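Local atomic coordinates of uncharacterized protein (Parabacteroides merdae ATCC 43184, PDB entry 4OPW), a protein that is of unknown function but is a putative adhesin of the head GIN domain family, folded as a beta-solenoid and probably acting in cell adhesion. Residues V29-Y34 against N96-A101; A211-K216 against G235-V240; I16-F21 against I57-R62; D149-S154 against E169-S174; S103-D108 against Q124-G129. All coordinates share one frame; numbering follows the deposited sequence.

Contact 1: residues V29-Y34 against N96-A101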
# COMPACT_ATOMS: atom_id res chain seq x y z
N VAL A 29 -5.14 -12.90 6.33
CA VAL A 29 -5.10 -13.35 4.94
C VAL A 29 -6.49 -13.15 4.31
O VAL A 29 -7.26 -14.10 4.13
CB VAL A 29 -4.52 -14.77 4.80
CG1 VAL A 29 -4.34 -15.13 3.32
CG2 VAL A 29 -3.18 -14.87 5.55
N ILE A 30 -6.78 -11.88 3.98
CA ILE A 30 -8.06 -11.46 3.42
C ILE A 30 -7.82 -10.87 2.05
O ILE A 30 -6.88 -10.10 1.89
CB ILE A 30 -8.73 -10.41 4.38
CG1 ILE A 30 -9.09 -11.06 5.75
CG2 ILE A 30 -9.95 -9.71 3.73
CD1 ILE A 30 -9.29 -10.04 6.87
N ASP A 31 -8.65 -11.24 1.07
CA ASP A 31 -8.64 -10.64 -0.26
C ASP A 31 -9.60 -9.48 -0.22
O ASP A 31 -10.80 -9.71 -0.21
CB ASP A 31 -9.03 -11.69 -1.31
CG ASP A 31 -8.03 -12.83 -1.29
OD1 ASP A 31 -6.85 -12.58 -1.61
OD2 ASP A 31 -8.39 -13.93 -0.77
N PHE A 32 -9.09 -8.25 -0.11
CA PHE A 32 -9.94 -7.07 0.03
C PHE A 32 -10.01 -6.28 -1.28
O PHE A 32 -8.99 -5.74 -1.73
CB PHE A 32 -9.43 -6.17 1.19
CG PHE A 32 -10.43 -5.17 1.73
CD1 PHE A 32 -10.86 -4.11 0.94
CD2 PHE A 32 -10.84 -5.21 3.06
CE1 PHE A 32 -11.78 -3.17 1.44
CE2 PHE A 32 -11.75 -4.28 3.56
CZ PHE A 32 -12.21 -3.26 2.75
N ASN A 33 -11.20 -6.26 -1.91
CA ASN A 33 -11.46 -5.61 -3.20
C ASN A 33 -12.25 -4.34 -2.98
O ASN A 33 -13.37 -4.39 -2.45
CB ASN A 33 -12.19 -6.59 -4.13
CG ASN A 33 -11.31 -7.79 -4.43
OD1 ASN A 33 -10.15 -7.64 -4.82
ND2 ASN A 33 -11.78 -9.00 -4.14
N TYR A 34 -11.66 -3.21 -3.35
CA TYR A 34 -12.26 -1.91 -3.12
C TYR A 34 -12.49 -1.13 -4.39
O TYR A 34 -11.69 -1.16 -5.32
CB TYR A 34 -11.33 -1.07 -2.17
CG TYR A 34 -11.79 0.36 -1.99
CD1 TYR A 34 -12.79 0.68 -1.08
CD2 TYR A 34 -11.28 1.38 -2.79
CE1 TYR A 34 -13.30 1.97 -0.99
CE2 TYR A 34 -11.78 2.68 -2.71
CZ TYR A 34 -12.78 2.97 -1.80
OH TYR A 34 -13.25 4.26 -1.75
N ASN A 96 -0.36 -10.52 5.54
CA ASN A 96 -0.40 -11.24 4.27
C ASN A 96 -1.78 -11.11 3.58
O ASN A 96 -2.21 -12.01 2.86
CB ASN A 96 0.04 -12.72 4.45
CG ASN A 96 0.91 -13.23 3.33
OD1 ASN A 96 0.84 -12.76 2.18
ND2 ASN A 96 1.75 -14.22 3.63
N ALA A 97 -2.42 -9.95 3.77
CA ALA A 97 -3.65 -9.59 3.08
C ALA A 97 -3.35 -9.18 1.62
O ALA A 97 -2.19 -8.87 1.30
CB ALA A 97 -4.30 -8.41 3.80
N ASN A 98 -4.38 -9.21 0.79
CA ASN A 98 -4.34 -8.71 -0.57
C ASN A 98 -5.30 -7.52 -0.62
O ASN A 98 -6.50 -7.71 -0.38
CB ASN A 98 -4.73 -9.80 -1.59
CG ASN A 98 -3.73 -10.92 -1.81
OD1 ASN A 98 -2.51 -10.79 -1.59
ND2 ASN A 98 -4.22 -12.03 -2.33
N PHE A 99 -4.79 -6.30 -0.79
CA PHE A 99 -5.66 -5.13 -0.97
C PHE A 99 -5.60 -4.73 -2.44
O PHE A 99 -4.51 -4.48 -2.95
CB PHE A 99 -5.30 -3.93 -0.06
CG PHE A 99 -6.24 -2.77 -0.30
CD1 PHE A 99 -7.45 -2.68 0.38
CD2 PHE A 99 -5.92 -1.76 -1.20
CE1 PHE A 99 -8.33 -1.61 0.16
CE2 PHE A 99 -6.78 -0.67 -1.41
CZ PHE A 99 -8.00 -0.62 -0.75
N ILE A 100 -6.75 -4.71 -3.11
CA ILE A 100 -6.80 -4.30 -4.51
C ILE A 100 -7.81 -3.17 -4.70
O ILE A 100 -8.98 -3.33 -4.34
CB ILE A 100 -7.16 -5.50 -5.46
CG1 ILE A 100 -6.11 -6.65 -5.40
CG2 ILE A 100 -7.33 -5.00 -6.90
CD1 ILE A 100 -6.51 -7.93 -6.17
N ALA A 101 -7.37 -2.04 -5.29
CA ALA A 101 -8.27 -0.95 -5.67
C ALA A 101 -8.58 -1.13 -7.16
O ALA A 101 -7.66 -1.06 -8.00
CB ALA A 101 -7.64 0.40 -5.37
O HOH W 1 -7.87 -8.77 -3.20
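Four backbone hydrogen bonds join the parallel strands 31-34 and 98-101. Asn98 N gives to Ile30 O, and Phe32 N gives to Asn98 O at 2.7 Å. Ile100 N then gives to Phe32 O, and Tyr34 N to Ile100 O. All four are nearly straight, as in a regular ladder between two coils of a beta-solenoid. On one face Asp31 and Asn98 lie side by side. Asn98 ND2 donates to Asp31 OD1 at 2.8 Å, nearly along the C-O axis, with the carboxylate and amide planes 44° apart. The other carboxylate oxygen, OD2, forms a salt bridge with Lys78, which helps fix the group. Beside this pair, Asn33 OD1 lies against Ile100 CB and accepts from a water. On the other face the Phe32 and Phe99 rings run alongside each other, their planes at 32°. Phe32 CD1 meets Phe99 CE1 at 3.6 Å. Phe99 CZ reaches Tyr34 CB at 3.6 Å, and Tyr34 OH is bonded to Ser85. These rings face the interior, where Ile24 of strand 23-27 touches all three. Strand 80-85 lies beside strand 31-36, and strand 119-122 beside strand 98-101.

Contact 2: residues A211-K216 against G235-V240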
# COMPACT_ATOMS: atom_id res chain seq x y z
N ALA A 211 20.77 13.09 -2.83
CA ALA A 211 20.96 11.68 -2.48
C ALA A 211 21.85 11.49 -1.27
O ALA A 211 22.93 12.10 -1.18
CB ALA A 211 21.54 10.93 -3.67
N THR A 212 21.40 10.63 -0.34
CA THR A 212 22.16 10.31 0.87
C THR A 212 22.19 8.80 1.06
O THR A 212 21.14 8.17 1.10
CB THR A 212 21.59 11.00 2.12
OG1 THR A 212 21.30 12.38 1.83
CG2 THR A 212 22.54 10.90 3.33
N ILE A 213 23.40 8.23 1.17
CA ILE A 213 23.57 6.79 1.41
C ILE A 213 24.49 6.58 2.59
O ILE A 213 25.55 7.19 2.63
CB ILE A 213 24.12 6.02 0.16
CG1 ILE A 213 23.12 6.09 -1.04
CG2 ILE A 213 24.49 4.56 0.54
CD1 ILE A 213 23.63 5.54 -2.35
N VAL A 214 24.10 5.69 3.53
CA VAL A 214 24.95 5.22 4.63
C VAL A 214 24.84 3.70 4.57
O VAL A 214 23.79 3.16 4.95
CB VAL A 214 24.64 5.81 6.04
CG1 VAL A 214 25.62 5.25 7.08
CG2 VAL A 214 24.67 7.33 6.03
N GLY A 215 25.85 3.04 4.00
CA GLY A 215 25.84 1.59 3.83
C GLY A 215 26.08 1.13 2.41
O GLY A 215 26.67 1.87 1.62
N LYS A 216 25.57 -0.06 2.05
CA LYS A 216 25.75 -0.73 0.75
C LYS A 216 24.63 -0.46 -0.27
O LYS A 216 24.72 -0.90 -1.42
CB LYS A 216 25.85 -2.25 0.96
CG LYS A 216 27.18 -2.70 1.53
CD LYS A 216 27.11 -4.15 2.01
CE LYS A 216 27.73 -4.36 3.38
NZ LYS A 216 29.21 -4.18 3.37
N GLY A 235 27.94 1.57 -1.13
CA GLY A 235 26.85 1.90 -2.03
C GLY A 235 27.17 3.10 -2.92
O GLY A 235 28.09 3.85 -2.61
N THR A 236 26.49 3.26 -4.06
CA THR A 236 26.77 4.38 -4.96
C THR A 236 25.49 4.98 -5.52
O THR A 236 24.42 4.36 -5.49
CB THR A 236 27.66 3.94 -6.16
OG1 THR A 236 26.94 2.98 -6.94
CG2 THR A 236 29.03 3.39 -5.75
N VAL A 237 25.64 6.19 -6.06
CA VAL A 237 24.63 6.97 -6.76
C VAL A 237 25.11 7.04 -8.21
O VAL A 237 26.19 7.57 -8.45
CB VAL A 237 24.45 8.38 -6.12
CG1 VAL A 237 23.35 9.16 -6.83
CG2 VAL A 237 24.16 8.29 -4.63
N GLU A 238 24.35 6.46 -9.15
CA GLU A 238 24.78 6.42 -10.55
C GLU A 238 23.62 6.59 -11.51
O GLU A 238 22.51 6.12 -11.24
CB GLU A 238 25.48 5.08 -10.87
CG GLU A 238 26.83 4.87 -10.21
CD GLU A 238 27.46 3.50 -10.42
OE1 GLU A 238 27.30 2.95 -11.53
OE2 GLU A 238 28.12 3.00 -9.49
N GLU A 239 23.88 7.27 -12.64
CA GLU A 239 22.91 7.44 -13.70
C GLU A 239 22.80 6.16 -14.54
O GLU A 239 23.82 5.53 -14.82
CB GLU A 239 23.33 8.62 -14.61
CG GLU A 239 22.24 9.02 -15.58
CD GLU A 239 22.52 10.17 -16.53
OE1 GLU A 239 23.63 10.22 -17.11
OE2 GLU A 239 21.57 10.95 -16.79
N VAL A 240 21.60 5.81 -15.00
CA VAL A 240 21.43 4.67 -15.91
C VAL A 240 20.92 5.22 -17.24
O VAL A 240 20.04 6.09 -17.25
CB VAL A 240 20.56 3.52 -15.36
CG1 VAL A 240 21.30 2.74 -14.28
CG2 VAL A 240 19.23 4.02 -14.84
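The tight part of this contact is a small apolar cluster inside the last coils of the solenoid. Ala211, Ile213 and Val237 all point toward the facing segment. Ile213 has CG1 anti to its carbonyl carbon (chi1 -63°) and an extended chi2 of 172°, so CD1 is carried across the gap. There CD1 meets Val237 CG2 at 3.6 Å and Thr236 O at 3.4 Å. The Ile213 and Val237 side chains slide past each other in opposite directions. Val237 CG2 also touches Ala211 CB at 3.8 Å, so this one methyl serves both partners.

At the turn the backbones come together. Gly235 N donates to Gly215 O at 3.0 Å, in the carbonyl plane and on a lone pair. Gly235 has no side chain, and its backbone packs close, with CA 3.6 Å from Lys216 O. Gly215 has backbone angles that themselves call for glycine.

The outer side is looser. Lys216 points away and is exposed. Thr236 OG1 donates to Glu238 OE2 at 2.8 Å, from above the carboxylate plane, within its own segment. Thr236 O, besides meeting the Ile213 methyl, accepts from Arg220. Ile219 of strand 218-221 packs on Ala211 and Ile213. Val231 of strand 226-232 touches Ile213 and Val237.

Contact 3: residues I16-F21 against I57-R62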
# COMPACT_ATOMS: atom_id res chain seq x y z
N ILE A 16 -24.52 -7.13 2.23
CA ILE A 16 -25.35 -6.24 3.05
C ILE A 16 -24.98 -4.80 2.74
O ILE A 16 -23.93 -4.54 2.13
CB ILE A 16 -25.24 -6.55 4.59
CG1 ILE A 16 -23.79 -6.31 5.11
CG2 ILE A 16 -25.76 -7.98 4.94
CD1 ILE A 16 -23.60 -6.31 6.64
N THR A 17 -25.80 -3.86 3.21
CA THR A 17 -25.47 -2.45 3.07
C THR A 17 -24.41 -2.15 4.11
O THR A 17 -24.28 -2.87 5.12
CB THR A 17 -26.71 -1.57 3.24
OG1 THR A 17 -27.29 -1.87 4.52
CG2 THR A 17 -27.73 -1.79 2.11
N ILE A 18 -23.62 -1.10 3.85
CA ILE A 18 -22.59 -0.67 4.80
C ILE A 18 -22.66 0.84 4.95
O ILE A 18 -22.97 1.55 3.99
CB ILE A 18 -21.18 -1.16 4.37
CG1 ILE A 18 -20.15 -1.00 5.51
CG2 ILE A 18 -20.69 -0.52 3.04
CD1 ILE A 18 -18.72 -1.61 5.21
N ASP A 19 -22.33 1.34 6.17
CA ASP A 19 -22.26 2.76 6.48
C ASP A 19 -21.09 3.41 5.74
O ASP A 19 -20.26 2.71 5.13
CB ASP A 19 -22.10 2.97 8.01
CG ASP A 19 -23.34 2.73 8.87
OD1 ASP A 19 -24.45 2.66 8.31
OD2 ASP A 19 -23.18 2.63 10.11
N ASP A 20 -21.01 4.76 5.80
CA ASP A 20 -19.92 5.49 5.16
C ASP A 20 -18.61 5.28 5.90
O ASP A 20 -18.56 5.36 7.14
CB ASP A 20 -20.26 7.01 5.15
CG ASP A 20 -21.35 7.44 4.19
OD1 ASP A 20 -21.85 6.59 3.44
OD2 ASP A 20 -21.69 8.65 4.20
N PHE A 21 -17.55 5.03 5.14
CA PHE A 21 -16.18 4.94 5.67
C PHE A 21 -15.24 5.67 4.72
O PHE A 21 -15.51 5.71 3.52
CB PHE A 21 -15.73 3.48 5.92
CG PHE A 21 -15.64 2.62 4.68
CD1 PHE A 21 -14.46 2.56 3.94
CD2 PHE A 21 -16.73 1.87 4.26
CE1 PHE A 21 -14.39 1.79 2.77
CE2 PHE A 21 -16.65 1.07 3.11
CZ PHE A 21 -15.48 1.04 2.37
N ILE A 57 -17.47 -6.52 11.05
CA ILE A 57 -17.54 -5.34 10.18
C ILE A 57 -17.86 -4.22 11.14
O ILE A 57 -18.96 -4.20 11.71
CB ILE A 57 -18.59 -5.47 9.02
CG1 ILE A 57 -18.24 -6.64 8.09
CG2 ILE A 57 -18.73 -4.14 8.25
CD1 ILE A 57 -19.44 -7.16 7.28
N ASP A 58 -16.89 -3.35 11.42
CA ASP A 58 -17.12 -2.30 12.39
C ASP A 58 -16.61 -0.96 11.89
O ASP A 58 -15.47 -0.87 11.46
CB ASP A 58 -16.43 -2.65 13.72
CG ASP A 58 -16.92 -1.79 14.88
OD1 ASP A 58 -18.15 -1.68 15.06
OD2 ASP A 58 -16.07 -1.28 15.63
N ILE A 59 -17.46 0.07 11.94
CA ILE A 59 -17.05 1.41 11.51
C ILE A 59 -17.09 2.34 12.74
O ILE A 59 -18.12 2.45 13.42
CB ILE A 59 -17.91 1.95 10.33
CG1 ILE A 59 -17.71 1.07 9.07
CG2 ILE A 59 -17.57 3.43 10.01
CD1 ILE A 59 -18.69 1.35 7.92
N GLN A 60 -15.94 2.96 13.04
CA GLN A 60 -15.79 3.91 14.14
C GLN A 60 -15.14 5.16 13.58
O GLN A 60 -14.07 5.06 12.98
CB GLN A 60 -14.92 3.32 15.29
CG GLN A 60 -15.50 2.07 15.98
CD GLN A 60 -16.83 2.31 16.65
OE1 GLN A 60 -17.09 3.35 17.26
NE2 GLN A 60 -17.71 1.31 16.57
N ASP A 61 -15.83 6.32 13.68
CA ASP A 61 -15.31 7.60 13.17
C ASP A 61 -14.85 7.45 11.68
O ASP A 61 -13.75 7.86 11.30
CB ASP A 61 -14.16 8.11 14.08
CG ASP A 61 -13.62 9.49 13.76
OD1 ASP A 61 -14.40 10.34 13.28
OD2 ASP A 61 -12.40 9.72 13.96
N ARG A 62 -15.72 6.81 10.87
CA ARG A 62 -15.55 6.54 9.43
C ARG A 62 -14.33 5.62 9.12
O ARG A 62 -13.93 5.52 7.96
CB ARG A 62 -15.50 7.84 8.60
CG ARG A 62 -16.88 8.52 8.54
CD ARG A 62 -16.83 9.87 7.83
NE ARG A 62 -16.06 10.86 8.60
CZ ARG A 62 -15.63 12.01 8.11
NH1 ARG A 62 -15.87 12.35 6.85
NH2 ARG A 62 -14.93 12.84 8.88
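This contact belongs to the N-terminal end of the solenoid, where antiparallel strands flank the parallel coils. Strand 11-17 and the chain after it pass over strand 55-60, held by side-chain packing. Ile59 is central and has the largest share of the contact. Its CG1 is anti to the carbonyl carbon (chi1 -64°) and chi2 is extended at 169°, which places CD1 among three residues. That methyl meets Ile18 CG1 at 3.7 Å, Asp19 CB at 3.8 Å, Asp19 O at 3.5 Å and Phe21 CB at 4.2 Å. The Ile18 and Ile59 side chains cross at about a right angle. The other branch, Ile59 CG2, lies 3.6 Å from Asp20 O.

Ile18 has CG1 anti to the backbone N (chi1 -167°). Its tip, CD1, reaches Ile57 CG2 at 4.0 Å, so Ile18 spans both isoleucines of the strand. Ile16 CD1 adds a looser touch on Ile57 CD1. At the far end the chains converge. Phe21 CA lies 3.3 Å from Arg62 O, and Arg62 CG rests near Asp20 O. Phe21 holds its ring in the crowded position between N and the carbonyl carbon, with the ring end leading away from the contact. Leu64 of strand 63-66 touches Ile18, Phe21, Ile57 and Ile59. Ile43 of strand 42-46 touches Ile16, Ile18 and Ile57, and Thr83 of strand 80-85 touches Ile18 and Phe21.

Contact 4: residues D149-S154 against E169-S174; sequences DKLECS and EEADYS. With EDO (1,2-ethanediol), chain E.
One lysine nitrogen grips two carboxylates on this face of the parallel beta-solenoid. Lys150 NZ forms salt bridges with Asp172 OD2 of the next strand at 2.9 Å and with Glu152 OE2 of its own strand at 2.8 Å. The lysine chain bends at chi2 (61°) and chi4 (-66°) to bring NZ there. It meets the Asp172 oxygen from above the carboxylate plane, but takes the anti lone pair of Glu152. The two acid oxygens are close, and the shared ammonium probably offsets their repulsion.

Strands 150-154 and 170-174 run parallel in matching register. Backbone bonds alternate between them, from Leu151 N to Glu170 O through Ser174 N to Cys153 O. At the start Asp149 O accepts from both Glu169 N and Glu170 N. Asp149 OD1 accepts from the ethanediol, probably a crystallisation additive, which also bonds Glu127.

The opposite face is buried and apolar. Leu151 CD2 lies obliquely by the Tyr173 ring, 3.6 Å from OH. Strand 159-163 covers Leu151 and Cys153 through Leu163. Cys153 CB meets the edge of the Tyr173 ring at CD1, 3.6 Å away, with SG 5.2 Å from the ring centroid.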
# COMPACT_ATOMS: atom_id res chain seq x y z
N ASP A 149 1.02 15.93 -6.13
CA ASP A 149 1.87 17.08 -5.89
C ASP A 149 3.05 16.58 -5.07
O ASP A 149 4.18 16.59 -5.55
CB ASP A 149 1.10 18.23 -5.22
CG ASP A 149 0.10 18.90 -6.15
OD1 ASP A 149 0.42 19.06 -7.36
OD2 ASP A 149 -1.00 19.24 -5.68
N LYS A 150 2.78 16.03 -3.87
CA LYS A 150 3.80 15.47 -3.00
C LYS A 150 3.70 13.95 -2.96
O LYS A 150 2.64 13.42 -2.69
CB LYS A 150 3.67 16.05 -1.58
CG LYS A 150 4.77 15.57 -0.61
CD LYS A 150 6.20 15.98 -1.05
CE LYS A 150 7.27 15.21 -0.31
NZ LYS A 150 7.25 15.55 1.15
N LEU A 151 4.83 13.28 -3.21
CA LEU A 151 4.94 11.81 -3.11
C LEU A 151 5.91 11.47 -1.99
O LEU A 151 7.03 12.02 -1.95
CB LEU A 151 5.42 11.21 -4.44
CG LEU A 151 5.73 9.73 -4.49
CD1 LEU A 151 4.47 8.87 -4.19
CD2 LEU A 151 6.31 9.36 -5.85
N GLU A 152 5.49 10.60 -1.07
CA GLU A 152 6.32 10.09 0.02
C GLU A 152 6.30 8.59 -0.07
O GLU A 152 5.23 7.98 -0.11
CB GLU A 152 5.87 10.60 1.38
CG GLU A 152 6.13 12.10 1.53
CD GLU A 152 5.45 12.77 2.70
OE1 GLU A 152 4.88 12.06 3.55
OE2 GLU A 152 5.46 14.03 2.75
N CYS A 153 7.51 8.01 -0.17
CA CYS A 153 7.72 6.58 -0.26
C CYS A 153 8.72 6.17 0.75
O CYS A 153 9.85 6.67 0.76
CB CYS A 153 8.15 6.15 -1.65
SG CYS A 153 6.80 6.08 -2.84
N SER A 154 8.32 5.25 1.59
CA SER A 154 9.25 4.74 2.59
C SER A 154 9.15 3.25 2.78
O SER A 154 8.04 2.68 2.80
CB SER A 154 9.01 5.43 3.93
OG SER A 154 8.90 6.84 3.76
N GLU A 169 5.31 16.34 -8.18
CA GLU A 169 6.05 17.61 -8.22
C GLU A 169 7.30 17.50 -7.35
O GLU A 169 8.36 18.03 -7.70
CB GLU A 169 5.17 18.80 -7.80
CG GLU A 169 4.15 19.19 -8.85
CD GLU A 169 4.78 19.82 -10.07
OE1 GLU A 169 5.24 20.98 -9.97
OE2 GLU A 169 4.90 19.12 -11.10
N GLU A 170 7.17 16.79 -6.21
CA GLU A 170 8.22 16.53 -5.23
C GLU A 170 8.10 15.11 -4.75
O GLU A 170 6.97 14.63 -4.58
CB GLU A 170 8.14 17.46 -4.00
CG GLU A 170 8.17 18.96 -4.28
CD GLU A 170 8.04 19.83 -3.04
OE1 GLU A 170 7.33 19.44 -2.09
OE2 GLU A 170 8.64 20.93 -3.04
N ALA A 171 9.23 14.43 -4.53
CA ALA A 171 9.18 13.08 -3.98
C ALA A 171 10.25 12.88 -2.93
O ALA A 171 11.39 13.32 -3.12
CB ALA A 171 9.34 12.03 -5.09
N ASP A 172 9.87 12.22 -1.83
CA ASP A 172 10.79 11.82 -0.77
C ASP A 172 10.81 10.32 -0.76
O ASP A 172 9.78 9.69 -0.46
CB ASP A 172 10.37 12.38 0.61
CG ASP A 172 10.48 13.88 0.80
OD1 ASP A 172 11.23 14.53 0.04
OD2 ASP A 172 9.85 14.40 1.74
N TYR A 173 11.94 9.73 -1.18
CA TYR A 173 12.11 8.28 -1.22
C TYR A 173 13.05 7.87 -0.12
O TYR A 173 14.13 8.47 0.01
CB TYR A 173 12.67 7.82 -2.57
CG TYR A 173 11.79 8.07 -3.77
CD1 TYR A 173 10.61 7.36 -3.96
CD2 TYR A 173 12.19 8.94 -4.79
CE1 TYR A 173 9.83 7.53 -5.11
CE2 TYR A 173 11.43 9.11 -5.94
CZ TYR A 173 10.24 8.41 -6.09
OH TYR A 173 9.49 8.54 -7.23
N SER A 174 12.67 6.86 0.68
CA SER A 174 13.55 6.42 1.77
C SER A 174 13.51 4.91 1.93
O SER A 174 12.46 4.30 1.79
CB SER A 174 13.17 7.09 3.09
OG SER A 174 13.30 8.50 3.05
C1 EDO E . -3.15 16.17 -8.82
O1 EDO E . -3.34 17.00 -9.95
C2 EDO E . -2.11 16.82 -7.89
O2 EDO E . -0.91 17.08 -8.62
O HOH W 2 10.30 8.97 2.44

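Contact 5: residues S103-D108 against Q124-G129; sequences SPLKGD and QKVEVG. With EDO (1,2-ethanediol), chain E.
Leu105 carries the buried side of this pairing between adjacent coils. Its CB points to the face shared with Val126. CG is anti to the carbonyl carbon (chi1 -60°), beside the backbone N. From CG, CD1 runs alongside Val126 and meets its CG2 at 4.1 Å, while CD2 packs against the ring of Tyr34. Leu110 of strand 109-114 closes over Leu105, Val126 and Val128. The backbone of Leu105 bonds 124-129 on either side of Val126: Leu105 N donates to Lys125 O at 3.0 Å, and Glu127 N donates to Leu105 O at 2.8 Å, nearly along the C=O axis. Beyond it the ladder loosens. Gly129 N reaches Gly107 O only weakly, and a water donates to Glu127 O but meets Gly107 N only weakly. The chain then turns a corner at Gly107, Asp108 and Gly129. On the outer face Glu127 OE2 accepts from ethanediol O1 at 3.1 Å. The chemistry thus implies a firm, apolar centre at Leu105 and looser pairing toward the corner.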
# COMPACT_ATOMS: atom_id res chain seq x y z
N SER A 103 -10.67 0.66 -9.04
CA SER A 103 -11.20 1.90 -9.59
C SER A 103 -10.13 2.95 -9.52
O SER A 103 -9.23 2.82 -8.69
CB SER A 103 -12.41 2.36 -8.76
OG SER A 103 -11.97 2.92 -7.53
N PRO A 104 -10.27 4.08 -10.25
CA PRO A 104 -9.38 5.22 -9.99
C PRO A 104 -9.62 5.72 -8.57
O PRO A 104 -10.67 5.43 -7.97
CB PRO A 104 -9.81 6.26 -11.03
CG PRO A 104 -10.61 5.52 -12.06
CD PRO A 104 -11.29 4.41 -11.26
N LEU A 105 -8.63 6.42 -8.00
CA LEU A 105 -8.71 6.97 -6.65
C LEU A 105 -8.41 8.46 -6.67
O LEU A 105 -7.47 8.89 -7.34
CB LEU A 105 -7.75 6.28 -5.69
CG LEU A 105 -7.95 4.76 -5.48
CD1 LEU A 105 -6.79 4.18 -4.70
CD2 LEU A 105 -9.27 4.46 -4.79
N LYS A 106 -9.22 9.24 -5.95
CA LYS A 106 -9.04 10.69 -5.92
C LYS A 106 -9.17 11.19 -4.48
O LYS A 106 -9.64 10.46 -3.62
CB LYS A 106 -10.02 11.40 -6.86
CG LYS A 106 -11.49 11.26 -6.47
CD LYS A 106 -12.41 12.09 -7.37
CE LYS A 106 -13.86 11.89 -7.00
NZ LYS A 106 -14.14 12.43 -5.65
N GLY A 107 -8.74 12.41 -4.24
CA GLY A 107 -8.83 13.02 -2.92
C GLY A 107 -7.66 13.90 -2.60
O GLY A 107 -6.66 13.89 -3.33
N ASP A 108 -7.75 14.66 -1.51
CA ASP A 108 -6.66 15.54 -1.08
C ASP A 108 -5.43 14.71 -0.70
O ASP A 108 -4.30 15.10 -1.04
CB ASP A 108 -7.10 16.39 0.14
CG ASP A 108 -8.18 17.43 -0.13
OD1 ASP A 108 -8.38 17.79 -1.32
OD2 ASP A 108 -8.82 17.88 0.83
N GLN A 124 -5.74 1.29 -10.97
CA GLN A 124 -6.15 2.39 -11.85
C GLN A 124 -5.62 3.73 -11.33
O GLN A 124 -5.11 3.80 -10.21
CB GLN A 124 -7.67 2.40 -12.05
CG GLN A 124 -8.13 1.27 -12.98
CD GLN A 124 -9.63 1.14 -13.07
OE1 GLN A 124 -10.22 0.12 -12.71
NE2 GLN A 124 -10.29 2.15 -13.59
N LYS A 125 -5.66 4.77 -12.17
CA LYS A 125 -5.03 6.05 -11.86
C LYS A 125 -5.40 6.60 -10.47
O LYS A 125 -6.57 6.72 -10.11
CB LYS A 125 -5.30 7.10 -12.95
CG LYS A 125 -4.48 8.38 -12.79
CD LYS A 125 -4.76 9.37 -13.91
CE LYS A 125 -3.79 10.52 -13.91
NZ LYS A 125 -3.98 11.41 -15.09
N VAL A 126 -4.36 6.92 -9.70
CA VAL A 126 -4.44 7.57 -8.39
C VAL A 126 -4.12 9.05 -8.62
O VAL A 126 -3.00 9.38 -9.04
CB VAL A 126 -3.49 6.91 -7.37
CG1 VAL A 126 -3.53 7.63 -6.01
CG2 VAL A 126 -3.81 5.41 -7.20
N GLU A 127 -5.09 9.95 -8.39
CA GLU A 127 -4.86 11.39 -8.56
C GLU A 127 -5.19 12.08 -7.25
O GLU A 127 -6.36 12.27 -6.93
CB GLU A 127 -5.67 11.95 -9.75
CG GLU A 127 -5.42 13.43 -9.97
CD GLU A 127 -5.64 13.97 -11.36
OE1 GLU A 127 -6.18 13.24 -12.22
OE2 GLU A 127 -5.25 15.14 -11.60
N VAL A 128 -4.15 12.42 -6.49
CA VAL A 128 -4.29 13.00 -5.15
C VAL A 128 -3.32 14.14 -4.95
O VAL A 128 -2.34 14.24 -5.68
CB VAL A 128 -4.09 11.91 -4.05
CG1 VAL A 128 -5.21 10.87 -4.07
CG2 VAL A 128 -2.70 11.25 -4.15
N GLY A 129 -3.57 14.99 -3.95
CA GLY A 129 -2.66 16.08 -3.62
C GLY A 129 -1.39 15.55 -2.98
O GLY A 129 -0.29 15.99 -3.31
C1 EDO E . -3.15 16.17 -8.82
O1 EDO E . -3.34 17.00 -9.95
C2 EDO E . -2.11 16.82 -7.89
O2 EDO E . -0.91 17.08 -8.62
O HOH W 3 -6.30 2.28 -8.20
O HOH W 4 -7.85 14.61 -6.77

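Overall arrangement
From the N terminus, contact 3 brings 57-62 back to 16-21. Contact 1 crosses it, because 29-34 lies within that loop and 96-101 beyond it. The two touch where Tyr34 meets Phe21, tying the antiparallel N-terminal part to the first parallel coils. Contact 5 follows in series and closes a 15-residue loop between neighbouring coils, with Leu105 packed on Tyr34 of contact 1. Contact 4, one face further on, closes a similar loop of 14. Backbone atoms of Asp149 and Lys150 probably bond Gly129 of contact 5, and both contacts touch the same ethanediol. Contact 2 closes an 18-residue loop at the C-terminal end, joining strand 208-214 to the last strand, 237-239, on another face.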